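PDB 6KFN: alginate lyase from Paenibacillus sp. FPU-7, which cleaves alginate by beta-elimination, on a right-handed parallel beta-helix scaffold. Local coordinates for residues A[19-22]-A[23-27]; A[28-31]-A[32-35]; A[82-86]-A[87-91]; A[128-132]-A[133-137]; A[173-176]-A[177-181]. All blocks are in the same frame, centred on the assembly; numbering follows the deposited sequence. Where two conformers were deposited one is given.

Interaction 1: residues A[19-22]-A[23-27]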
loop_
_atom_site.group_PDB
_atom_site.type_symbol
_atom_site.label_atom_id
_atom_site.label_comp_id
_atom_site.label_asym_id
_atom_site.label_seq_id
_atom_site.Cartn_x
_atom_site.Cartn_y
_atom_site.Cartn_z
ATOM N N LYS A 19 -8.424 -20.462 10.911
ATOM C CA LYS A 19 -9.747 -21.050 10.688
ATOM C C LYS A 19 -10.617 -20.889 11.933
ATOM O O LYS A 19 -11.815 -20.643 11.832
ATOM C CB LYS A 19 -9.612 -22.522 10.288
ATOM C CG LYS A 19 -10.928 -23.230 10.029
ATOM C CD LYS A 19 -10.689 -24.673 9.555
ATOM C CE LYS A 19 -11.935 -25.552 9.649
ATOM N NZ LYS A 19 -11.750 -26.796 8.857
ATOM N N ASN A 20 -10.015 -21.012 13.104
ATOM C CA ASN A 20 -10.697 -20.959 14.395
ATOM C C ASN A 20 -10.551 -19.612 15.074
ATOM O O ASN A 20 -10.764 -19.502 16.285
ATOM C CB ASN A 20 -10.153 -22.094 15.292
ATOM C CG ASN A 20 -10.802 -22.194 16.656
ATOM O OD1 ASN A 20 -10.104 -22.177 17.687
ATOM N ND2 ASN A 20 -12.108 -22.438 16.683
ATOM N N ALA A 21 -10.217 -18.556 14.331
ATOM C CA ALA A 21 -9.946 -17.274 14.947
ATOM C C ALA A 21 -11.207 -16.692 15.564
ATOM O O ALA A 21 -12.293 -16.748 14.972
ATOM C CB ALA A 21 -9.383 -16.299 13.921
ATOM N N LYS A 22 -11.026 -16.083 16.728
ATOM C CA LYS A 22 -12.073 -15.443 17.513
ATOM C C LYS A 22 -11.616 -14.062 17.951
ATOM O O LYS A 22 -10.415 -13.835 18.146
ATOM C CB LYS A 22 -12.378 -16.280 18.768
ATOM C CG LYS A 22 -12.857 -17.684 18.442
ATOM C CD LYS A 22 -13.136 -18.483 19.704
ATOM C CE LYS A 22 -13.557 -19.896 19.378
ATOM N NZ LYS A 22 -13.525 -20.815 20.546
ATOM N N PRO A 23 -12.560 -13.120 18.145
ATOM C CA PRO A 23 -12.206 -11.834 18.745
ATOM C C PRO A 23 -11.329 -12.017 19.974
ATOM O O PRO A 23 -11.625 -12.840 20.852
ATOM C CB PRO A 23 -13.577 -11.200 19.074
ATOM C CG PRO A 23 -14.514 -11.846 18.057
ATOM C CD PRO A 23 -14.013 -13.280 17.994
ATOM N N GLY A 24 -10.246 -11.237 20.065
ATOM C CA GLY A 24 -9.338 -11.279 21.192
ATOM C C GLY A 24 -8.226 -12.305 21.081
ATOM O O GLY A 24 -7.360 -12.365 21.951
ATOM N N ASP A 25 -8.205 -13.089 20.014
ATOM C CA ASP A 25 -7.106 -14.033 19.834
ATOM C C ASP A 25 -5.799 -13.280 19.567
ATOM O O ASP A 25 -5.774 -12.285 18.847
ATOM C CB ASP A 25 -7.370 -15.004 18.686
ATOM C CG ASP A 25 -8.285 -16.149 19.007
ATOM O OD1 ASP A 25 -8.657 -16.326 20.203
ATOM O OD2 ASP A 25 -8.593 -16.903 18.070
ATOM N N ASP A 26 -4.699 -13.851 20.069
ATOM C CA ASP A 26 -3.329 -13.387 19.821
ATOM C C ASP A 26 -2.580 -14.578 19.232
ATOM O O ASP A 26 -2.215 -15.492 19.967
ATOM C CB ASP A 26 -2.731 -12.901 21.119
ATOM C CG ASP A 26 -1.417 -12.177 20.974
ATOM O OD1 ASP A 26 -1.083 -11.745 19.869
ATOM O OD2 ASP A 26 -0.735 -12.012 22.039
ATOM N N ILE A 27 -2.408 -14.555 17.912
ATOM C CA ILE A 27 -1.731 -15.605 17.170
ATOM C C ILE A 27 -0.276 -15.157 17.017
ATOM O O ILE A 27 0.014 -14.182 16.324
ATOM C CB ILE A 27 -2.399 -15.840 15.814
ATOM C CG1 ILE A 27 -3.878 -16.181 15.990
ATOM C CG2 ILE A 27 -1.638 -16.918 15.054
ATOM C CD1 ILE A 27 -4.661 -16.168 14.662
#
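A type II beta turn from K22 to D25 carries the chain from the loop after helix 11-19 into strand 25-29 near the start of the parallel beta-helix. P23 and G24 occupy the two corner positions, and the positive phi of G24 (87°) is what a type II turn needs at its third residue. The turn is closed by the backbone bond from D25 N to K22 O, 3.0 Å long. D25 adds a second bond that comes back through its side chain: OD2 accepts the amide hydrogen of K22 at 2.9 Å. With CG turned beside its own backbone N (chi1 -80°), the carboxylate folds back under K22, and the amide meets OD2 from well above the carboxylate plane (67° out of it). D25 is therefore tied twice to K22, once by its main chain and once by its side chain. CB of D25 also lies against the same carbonyl, 3.3 Å from K22 O, while OD2 comes to 3.4 Å from A21 CA. The other carboxylate oxygen of the buried D25, OD1, is paired with R4 NE, and R4 NH1 also holds OD1 of N20, the residue at which the chain leaves the helical conformation. Strand 25-29 then runs parallel between strands 4-8 and 51-55, and I27 packs on L14, A17 and L18 of helix 11-19.

Interaction 2: residues A[28-31]-A[32-35]; sequences VLAE and GVTF
From A30 to V33 the backbone folds into a type II beta turn, a corner of the parallel beta-helix at which the chain leaves strand 25-29 and heads into strand 34-36. Its closing bond, V33 N to A30 O, is weak at 3.5 Å, although fairly straight (156° at the hydrogen). G32 takes the third turn position with positive phi, where a CB would run into the carbonyl oxygen of E31. Side chains also meet across the turn. A30 CB meets V33 CG2 at 3.8 Å, two methyl carbons side by side. Deeper in, L29 lies against the ring of F35: its CB reaches CZ at 3.8 Å, and CD2 is 4.0 Å from CZ and CE2. L29 CG stands beside the backbone N (chi1 -57°), which lets CD1 lie over one ring face, offset toward the rim. E31 points outward, and its OE2 accepts a hydrogen bond from N60 N. L64 of the next coil touches both L29 and F35. The F35 face opposite L29 CD1 carries V33 CG1, 3.5 Å above the plane, while A30 N sits at the ring edge, 4.0 Å from CZ.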
loop_
_atom_site.group_PDB
_atom_site.type_symbol
_atom_site.label_atom_id
_atom_site.label_comp_id
_atom_site.label_asym_id
_atom_site.label_seq_id
_atom_site.Cartn_x
_atom_site.Cartn_y
_atom_site.Cartn_z
ATOM N N VAL A 28 0.616 -15.869 17.716
ATOM C CA VAL A 28 1.994 -15.435 17.924
ATOM C C VAL A 28 2.915 -16.392 17.187
ATOM O O VAL A 28 2.984 -17.577 17.529
ATOM C CB VAL A 28 2.345 -15.362 19.415
ATOM C CG1 VAL A 28 3.740 -14.784 19.583
ATOM C CG2 VAL A 28 1.306 -14.528 20.194
ATOM N N LEU A 29 3.591 -15.895 16.154
ATOM C CA LEU A 29 4.362 -16.719 15.245
ATOM C C LEU A 29 5.850 -16.707 15.600
ATOM O O LEU A 29 6.460 -15.658 15.819
ATOM C CB LEU A 29 4.160 -16.240 13.819
ATOM C CG LEU A 29 2.706 -16.219 13.342
ATOM C CD1 LEU A 29 2.642 -15.916 11.870
ATOM C CD2 LEU A 29 2.015 -17.531 13.676
ATOM N N ALA A 30 6.431 -17.903 15.668
ATOM C CA ALA A 30 7.805 -18.057 16.118
ATOM C C ALA A 30 8.803 -17.321 15.231
ATOM O O ALA A 30 8.728 -17.364 14.008
ATOM C CB ALA A 30 8.161 -19.545 16.135
ATOM N N GLU A 31 9.768 -16.649 15.862
ATOM C CA GLU A 31 10.858 -16.010 15.130
ATOM C C GLU A 31 11.642 -17.029 14.329
ATOM O O GLU A 31 11.854 -18.155 14.751
ATOM C CB GLU A 31 11.786 -15.275 16.081
ATOM C CG GLU A 31 11.172 -14.015 16.669
ATOM C CD GLU A 31 12.196 -13.214 17.423
ATOM O OE1 GLU A 31 12.163 -13.216 18.664
ATOM O OE2 GLU A 31 13.084 -12.609 16.778
ATOM N N GLY A 32 12.110 -16.615 13.163
ATOM C CA GLY A 32 12.970 -17.448 12.358
ATOM C C GLY A 32 12.246 -18.455 11.509
ATOM O O GLY A 32 12.882 -19.125 10.699
ATOM N N VAL A 33 10.932 -18.580 11.648
ATOM C CA VAL A 33 10.196 -19.576 10.912
ATOM C C VAL A 33 9.574 -18.927 9.693
ATOM O O VAL A 33 9.054 -17.811 9.760
ATOM C CB VAL A 33 9.130 -20.223 11.814
ATOM C CG1 VAL A 33 8.275 -21.189 11.020
ATOM C CG2 VAL A 33 9.804 -20.937 12.972
ATOM N N THR A 34 9.620 -19.652 8.573
ATOM C CA THR A 34 8.873 -19.330 7.367
ATOM C C THR A 34 7.643 -20.228 7.314
ATOM O O THR A 34 7.747 -21.454 7.282
ATOM C CB THR A 34 9.740 -19.446 6.112
ATOM O OG1 THR A 34 10.792 -18.468 6.173
ATOM C CG2 THR A 34 8.912 -19.172 4.889
ATOM N N PHE A 35 6.487 -19.598 7.292
ATOM C CA PHE A 35 5.184 -20.236 7.206
ATOM C C PHE A 35 4.733 -20.164 5.761
ATOM O O PHE A 35 4.463 -19.071 5.269
ATOM C CB PHE A 35 4.174 -19.496 8.090
ATOM C CG PHE A 35 4.520 -19.488 9.570
ATOM C CD1 PHE A 35 5.496 -18.634 10.083
ATOM C CD2 PHE A 35 3.877 -20.350 10.454
ATOM C CE1 PHE A 35 5.838 -18.660 11.419
ATOM C CE2 PHE A 35 4.205 -20.370 11.793
ATOM C CZ PHE A 35 5.177 -19.548 12.297
#

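Interaction 3: residues A[82-86]-A[87-91]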
loop_
_atom_site.group_PDB
_atom_site.type_symbol
_atom_site.label_atom_id
_atom_site.label_comp_id
_atom_site.label_asym_id
_atom_site.label_seq_id
_atom_site.Cartn_x
_atom_site.Cartn_y
_atom_site.Cartn_z
ATOM N N TRP A 82 -8.469 -6.762 12.428
ATOM C CA TRP A 82 -7.228 -7.489 12.582
ATOM C C TRP A 82 -6.086 -6.515 12.835
ATOM O O TRP A 82 -5.992 -5.487 12.167
ATOM C CB TRP A 82 -6.886 -8.307 11.311
ATOM C CG TRP A 82 -7.802 -9.467 11.101
ATOM C CD1 TRP A 82 -9.110 -9.393 10.678
ATOM C CD2 TRP A 82 -7.526 -10.848 11.389
ATOM N NE1 TRP A 82 -9.660 -10.642 10.649
ATOM C CE2 TRP A 82 -8.727 -11.555 11.108
ATOM C CE3 TRP A 82 -6.394 -11.550 11.822
ATOM C CZ2 TRP A 82 -8.811 -12.922 11.240
ATOM C CZ3 TRP A 82 -6.496 -12.919 11.950
ATOM C CH2 TRP A 82 -7.693 -13.580 11.673
ATOM N N ASN A 83 -5.192 -6.883 13.748
ATOM C CA ASN A 83 -3.879 -6.257 13.926
ATOM C C ASN A 83 -2.835 -7.238 13.419
ATOM O O ASN A 83 -2.727 -8.350 13.929
ATOM C CB ASN A 83 -3.621 -5.940 15.387
ATOM C CG ASN A 83 -4.542 -4.846 15.927
ATOM O OD1 ASN A 83 -5.155 -4.092 15.149
ATOM N ND2 ASN A 83 -4.598 -4.712 17.239
ATOM N N ILE A 84 -2.139 -6.824 12.371
ATOM C CA ILE A 84 -1.128 -7.629 11.684
ATOM C C ILE A 84 0.199 -6.931 11.919
ATOM O O ILE A 84 0.400 -5.823 11.419
ATOM C CB ILE A 84 -1.472 -7.733 10.185
ATOM C CG1 ILE A 84 -2.862 -8.341 9.987
ATOM C CG2 ILE A 84 -0.407 -8.534 9.464
ATOM C CD1 ILE A 84 -3.481 -8.061 8.654
ATOM N N THR A 85 1.085 -7.544 12.726
ATOM C CA THR A 85 2.180 -6.804 13.334
ATOM C C THR A 85 3.492 -7.557 13.226
ATOM O O THR A 85 3.597 -8.713 13.628
ATOM C CB THR A 85 1.866 -6.540 14.824
ATOM O OG1 THR A 85 0.593 -5.909 14.904
ATOM C CG2 THR A 85 2.937 -5.687 15.445
ATOM N N GLY A 86 4.531 -6.853 12.759
ATOM C CA GLY A 86 5.880 -7.356 12.894
ATOM C C GLY A 86 6.249 -8.512 12.020
ATOM O O GLY A 86 7.221 -9.182 12.303
ATOM N N LEU A 87 5.553 -8.754 10.948
ATOM C CA LEU A 87 5.758 -9.896 10.079
ATOM C C LEU A 87 6.418 -9.492 8.768
ATOM O O LEU A 87 6.250 -8.379 8.281
ATOM C CB LEU A 87 4.404 -10.530 9.756
ATOM C CG LEU A 87 3.695 -11.150 10.977
ATOM C CD1 LEU A 87 2.255 -11.477 10.652
ATOM C CD2 LEU A 87 4.380 -12.400 11.393
ATOM N N LYS A 88 7.102 -10.453 8.189
ATOM C CA LYS A 88 7.535 -10.385 6.797
ATOM C C LYS A 88 6.531 -11.132 5.926
ATOM O O LYS A 88 5.978 -12.166 6.349
ATOM C CB LYS A 88 8.927 -11.010 6.659
ATOM C CG LYS A 88 10.014 -10.271 7.391
ATOM C CD LYS A 88 11.379 -10.964 7.354
ATOM C CE LYS A 88 12.476 -10.140 7.906
ATOM N NZ LYS A 88 13.757 -10.908 7.805
ATOM N N MET A 89 6.307 -10.633 4.716
ATOM C CA MET A 89 5.432 -11.266 3.743
ATOM C C MET A 89 6.163 -11.302 2.402
ATOM O O MET A 89 6.657 -10.271 1.945
ATOM C CB MET A 89 4.092 -10.521 3.545
ATOM C CG MET A 89 3.062 -10.620 4.666
ATOM S SD MET A 89 3.369 -9.487 6.000
ATOM C CE MET A 89 1.898 -9.854 7.031
ATOM N N THR A 90 6.210 -12.466 1.777
ATOM C CA THR A 90 6.966 -12.632 0.560
ATOM C C THR A 90 6.419 -13.753 -0.289
ATOM O O THR A 90 5.576 -14.539 0.136
ATOM C CB THR A 90 8.445 -12.871 0.930
ATOM O OG1 THR A 90 9.276 -12.733 -0.223
ATOM C CG2 THR A 90 8.716 -14.244 1.521
ATOM N N GLY A 91 6.974 -13.859 -1.506
ATOM C CA GLY A 91 6.864 -15.113 -2.218
ATOM C C GLY A 91 5.494 -15.455 -2.775
ATOM O O GLY A 91 5.113 -16.639 -2.829
#
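L87, G86 and I84 carry most of this corner. L87 turns its side chain back over the preceding backbone, its CG 3.6 Å from T85 O. From there CD1 of L87 reaches CG2 of I84 at 4.1 Å, the two side chains crossing at about a right angle. G86 makes the bend possible with a left-handed backbone (phi 72°). No hydrogen bond spans the corner; T85 O and L87 N come close, but the angle between them is poor. In the parallel beta-helix this is the tight bend joining strand 82-85 to strand 88-92, two faces of one coil. CG2 of I84 stands opposite the backbone N, so that this methyl faces the following strand. There, in one modelled conformer of each residue, it approaches the terminal CE of M89 at 3.6 Å, the M89 chain bending at chi2 (82°). I84 and M89 each adopt two conformers, which makes this contact, and that of I84 with L87, less certain. I84 continues inward to I53 of the preceding coil and to L75 and V77 of strand 73-77, L87 touches A62, and K88, directed away from the bend, lies along E110 and Y112.

Interaction 4: residues A[128-132]-A[133-137]; sequences NIIRN and SHIYN
I130 and S133 face each other across the bend at N132, with the hydroxyl of S133 turned back toward the strand it follows. S133 OG donates to R131 O at 2.8 Å. Because OG stands beside its own backbone N (chi1 -66°), it reaches that carbonyl from above its plane, 52° out of it, away from the lone-pair directions. S133 OG in turn accepts from L109 N, so the hydroxyl has two partners, R131 O of its own coil and L109 N of the preceding one. I130 lies alongside this group with its longer branch: CG1 is 3.8 Å from S133 OG, and CD1 is 4.1 Å from S133 CB. That branch runs extended, anti to the backbone N (chi1 -178°), and its methyl goes on to meet I135 tip to tip, I130 CD1 to I135 CD1 at 4.3 Å. N132 makes the corner itself, with a left-handed backbone that resembles the short asparagine-containing turns of pectate lyases. Its amide and the guanidinium of R131 both lie on the outside, where R131 pairs with D107 and Q105, and N132 ND2 also reaches D107. Strand 129-131 runs parallel between strands 105-107 and 169-171, and strand 134-136 between 110-114 and 174-175. Inside the beta-helix, I130 and I135 pack together on V119 of strand 119-122 and I149 of strand 149-151.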
loop_
_atom_site.group_PDB
_atom_site.type_symbol
_atom_site.label_atom_id
_atom_site.label_comp_id
_atom_site.label_asym_id
_atom_site.label_seq_id
_atom_site.Cartn_x
_atom_site.Cartn_y
_atom_site.Cartn_z
ATOM N N ASN A 128 -8.695 1.427 7.198
ATOM C CA ASN A 128 -7.528 0.617 7.529
ATOM C C ASN A 128 -6.298 1.512 7.616
ATOM O O ASN A 128 -6.306 2.648 7.146
ATOM C CB ASN A 128 -7.318 -0.447 6.472
ATOM C CG ASN A 128 -8.562 -1.299 6.271
ATOM O OD1 ASN A 128 -8.940 -2.042 7.181
ATOM N ND2 ASN A 128 -9.181 -1.227 5.106
ATOM N N ILE A 129 -5.226 0.977 8.206
ATOM C CA ILE A 129 -3.947 1.679 8.244
ATOM C C ILE A 129 -2.822 0.689 7.999
ATOM O O ILE A 129 -2.844 -0.415 8.525
ATOM C CB ILE A 129 -3.745 2.464 9.550
ATOM C CG1 ILE A 129 -2.451 3.297 9.514
ATOM C CG2 ILE A 129 -3.834 1.592 10.767
ATOM C CD1 ILE A 129 -2.424 4.401 10.515
ATOM N N ILE A 130 -1.844 1.118 7.229
ATOM C CA ILE A 130 -0.537 0.492 7.191
ATOM C C ILE A 130 0.475 1.534 7.629
ATOM O O ILE A 130 0.538 2.634 7.073
ATOM C CB ILE A 130 -0.203 -0.165 5.839
ATOM C CG1 ILE A 130 1.173 -0.832 5.922
ATOM C CG2 ILE A 130 -0.316 0.781 4.656
ATOM C CD1 ILE A 130 1.470 -1.806 4.805
ATOM N N ARG A 131 1.267 1.180 8.652
ATOM C CA ARG A 131 2.211 2.100 9.229
ATOM C C ARG A 131 3.532 1.398 9.501
ATOM O O ARG A 131 3.595 0.180 9.702
ATOM C CB ARG A 131 1.663 2.759 10.479
ATOM C CG ARG A 131 1.419 1.850 11.627
ATOM C CD ARG A 131 1.364 2.643 12.922
ATOM N NE ARG A 131 0.025 3.090 13.184
ATOM C CZ ARG A 131 -0.886 2.323 13.753
ATOM N NH1 ARG A 131 -0.593 1.094 14.079
ATOM N NH2 ARG A 131 -2.091 2.785 13.957
ATOM N N ASN A 132 4.597 2.186 9.532
ATOM C CA ASN A 132 5.893 1.721 10.040
ATOM C C ASN A 132 6.310 0.415 9.349
ATOM O O ASN A 132 6.696 -0.553 9.992
ATOM C CB ASN A 132 5.859 1.522 11.555
ATOM C CG ASN A 132 5.406 2.740 12.287
ATOM O OD1 ASN A 132 5.710 3.862 11.879
ATOM N ND2 ASN A 132 4.670 2.541 13.383
ATOM N N SER A 133 6.215 0.407 8.019
ATOM C CA SER A 133 6.433 -0.787 7.225
ATOM C C SER A 133 7.312 -0.441 6.027
ATOM O O SER A 133 7.439 0.714 5.666
ATOM C CB SER A 133 5.080 -1.364 6.739
ATOM O OG SER A 133 4.295 -1.831 7.842
ATOM N N HIS A 134 7.879 -1.476 5.401
ATOM C CA HIS A 134 8.728 -1.330 4.218
ATOM C C HIS A 134 8.234 -2.289 3.162
ATOM O O HIS A 134 8.161 -3.500 3.414
ATOM C CB HIS A 134 10.184 -1.625 4.574
ATOM C CG HIS A 134 11.163 -1.383 3.449
ATOM N ND1 HIS A 134 12.439 -1.892 3.492
ATOM C CD2 HIS A 134 11.070 -0.704 2.290
ATOM C CE1 HIS A 134 13.089 -1.508 2.404
ATOM N NE2 HIS A 134 12.276 -0.794 1.651
ATOM N N ILE A 135 7.923 -1.758 1.967
ATOM C CA ILE A 135 7.503 -2.528 0.826
ATOM C C ILE A 135 8.545 -2.318 -0.268
ATOM O O ILE A 135 8.854 -1.170 -0.604
ATOM C CB ILE A 135 6.112 -2.085 0.317
ATOM C CG1 ILE A 135 5.060 -2.237 1.416
ATOM C CG2 ILE A 135 5.735 -2.825 -0.939
ATOM C CD1 ILE A 135 3.766 -1.498 1.140
ATOM N N TYR A 136 9.085 -3.409 -0.821
ATOM C CA TYR A 136 10.108 -3.291 -1.851
ATOM C C TYR A 136 10.041 -4.522 -2.740
ATOM O O TYR A 136 9.418 -5.526 -2.399
ATOM C CB TYR A 136 11.507 -3.050 -1.216
ATOM C CG TYR A 136 12.023 -4.143 -0.318
ATOM C CD1 TYR A 136 11.647 -4.211 1.021
ATOM C CD2 TYR A 136 12.943 -5.068 -0.779
ATOM C CE1 TYR A 136 12.158 -5.191 1.863
ATOM C CE2 TYR A 136 13.458 -6.045 0.046
ATOM C CZ TYR A 136 13.081 -6.112 1.369
ATOM O OH TYR A 136 13.615 -7.084 2.171
ATOM N N ASN A 137 10.685 -4.452 -3.913
ATOM C CA ASN A 137 10.785 -5.611 -4.809
ATOM C C ASN A 137 9.405 -6.197 -5.135
ATOM O O ASN A 137 9.088 -7.345 -4.815
ATOM C CB ASN A 137 11.710 -6.692 -4.240
ATOM C CG ASN A 137 13.118 -6.278 -4.242
ATOM O OD1 ASN A 137 13.480 -5.200 -4.662
ATOM N ND2 ASN A 137 13.962 -7.146 -3.662
#

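Interaction 5: residues A[173-176]-A[177-181]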
loop_
_atom_site.group_PDB
_atom_site.type_symbol
_atom_site.label_atom_id
_atom_site.label_comp_id
_atom_site.label_asym_id
_atom_site.label_seq_id
_atom_site.Cartn_x
_atom_site.Cartn_y
_atom_site.Cartn_z
ATOM N N VAL A 173 5.625 4.826 6.087
ATOM C CA VAL A 173 6.019 3.669 5.290
ATOM C C VAL A 173 7.181 4.039 4.386
ATOM O O VAL A 173 7.242 5.135 3.856
ATOM C CB VAL A 173 4.791 3.119 4.499
ATOM C CG1 VAL A 173 5.072 1.909 3.600
ATOM C CG2 VAL A 173 3.675 2.726 5.492
ATOM N N ARG A 174 8.063 3.090 4.169
ATOM C CA ARG A 174 9.120 3.196 3.176
ATOM C C ARG A 174 8.738 2.311 2.008
ATOM O O ARG A 174 8.418 1.146 2.198
ATOM C CB ARG A 174 10.439 2.701 3.757
ATOM C CG ARG A 174 11.644 3.013 2.890
ATOM C CD ARG A 174 12.902 2.518 3.619
ATOM N NE ARG A 174 13.271 3.481 4.638
ATOM C CZ ARG A 174 13.943 4.609 4.407
ATOM N NH1 ARG A 174 14.384 4.912 3.191
ATOM N NH2 ARG A 174 14.172 5.456 5.398
ATOM N N ILE A 175 8.746 2.874 0.813
ATOM C CA ILE A 175 8.371 2.151 -0.384
ATOM C C ILE A 175 9.533 2.254 -1.366
ATOM O O ILE A 175 10.064 3.346 -1.581
ATOM C CB ILE A 175 7.043 2.615 -1.001
ATOM C CG1 ILE A 175 5.974 2.694 0.086
ATOM C CG2 ILE A 175 6.633 1.699 -2.134
ATOM C CD1 ILE A 175 4.654 3.284 -0.373
ATOM N N GLY A 176 9.912 1.117 -1.950
ATOM C CA GLY A 176 11.080 1.030 -2.800
ATOM C C GLY A 176 12.291 0.596 -2.012
ATOM O O GLY A 176 12.253 0.531 -0.776
ATOM N N PRO A 177 13.395 0.310 -2.682
ATOM C CA PRO A 177 13.547 0.286 -4.136
ATOM C C PRO A 177 12.879 -0.976 -4.714
ATOM O O PRO A 177 12.303 -1.797 -4.014
ATOM C CB PRO A 177 15.053 0.283 -4.312
ATOM C CG PRO A 177 15.529 -0.600 -3.165
ATOM C CD PRO A 177 14.611 -0.207 -2.005
ATOM N N GLY A 178 12.984 -1.119 -6.043
ATOM C CA GLY A 178 12.490 -2.322 -6.685
ATOM C C GLY A 178 10.993 -2.447 -6.776
ATOM O O GLY A 178 10.498 -3.522 -7.098
ATOM N N VAL A 179 10.264 -1.361 -6.491
ATOM C CA VAL A 179 8.829 -1.315 -6.733
ATOM C C VAL A 179 8.646 -0.858 -8.168
ATOM O O VAL A 179 9.055 0.232 -8.577
ATOM C CB VAL A 179 8.151 -0.409 -5.690
ATOM C CG1 VAL A 179 6.712 -0.115 -6.086
ATOM C CG2 VAL A 179 8.238 -1.078 -4.334
ATOM N N ALA A 180 8.075 -1.754 -8.995
ATOM C CA ALA A 180 8.119 -1.587 -10.430
ATOM C C ALA A 180 7.091 -0.586 -10.957
ATOM O O ALA A 180 7.324 0.022 -12.018
ATOM C CB ALA A 180 7.886 -2.925 -11.140
ATOM N N ALA A 181 5.943 -0.447 -10.312
ATOM C CA ALA A 181 4.940 0.516 -10.714
ATOM C C ALA A 181 4.925 1.663 -9.705
ATOM O O ALA A 181 5.926 1.912 -9.045
ATOM C CB ALA A 181 3.582 -0.163 -10.956
#
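Apolar packing joins I175 to V179 across the bend at G176, P177 and G178. I175 CG2 meets V179 CG2 at 3.9 Å. V179 CG2 also rests against the backbone it folds over, 3.6 Å from G176 N and 3.9 Å from G176 CA. This branch stands beside the backbone N of V179 while CG1 is anti to it (chi1 168°), an arrangement that turns CG2 toward the glycine. No conventional hydrogen bond links the two segments. The polar contribution between them is a modest CA-H...O contact from G176 CA to P177 O, 3.3 Å. It arises from the covalent geometry: the peptide bond before P177 is cis, which brings G176 CA and P177 CA to 2.9 Å. The chain keeps its direction through this short step and reverses after P177, around G178, whose phi is positive. G176 has phi 94° and psi 172°, angles at which a CB would collide with the carbonyl of I175 and crowd P177 N. Outside the two segments, P177 packs on N201 of strand 199-201, and V179 touches T138. The chain runs on to E182 and, in strand 184-186, D185, which with E147 bind sodium. Glycine, cis proline and valine together form a cis-proline turn between strands 174-175 and 184-186, two faces of the parallel beta-helix.

All five contacts lie where the chain enters or turns between strands of one parallel beta-helix, and they follow one another along it. Interactions 1 and 2 share strand 25-29, with centres about 17 Å apart. Both touch interaction 3 in the second coil on: A21 CB meets W82 CH2 at 3.9 Å, and L29 CD1 meets L87 CD2 at 4.0 Å. Interactions 4 and 5 sit on the adjacent strands 134-136 and 174-175, joined by probable hydrogen bonds from H134 NE2 to G176 O (2.8 Å) and G176 N to I135 O (2.9 Å). Interaction 5 lies about 32 Å from interaction 1, between centres. A sodium ion is about 9 Å from the V179 side chain and one is about 13 Å from that of I135.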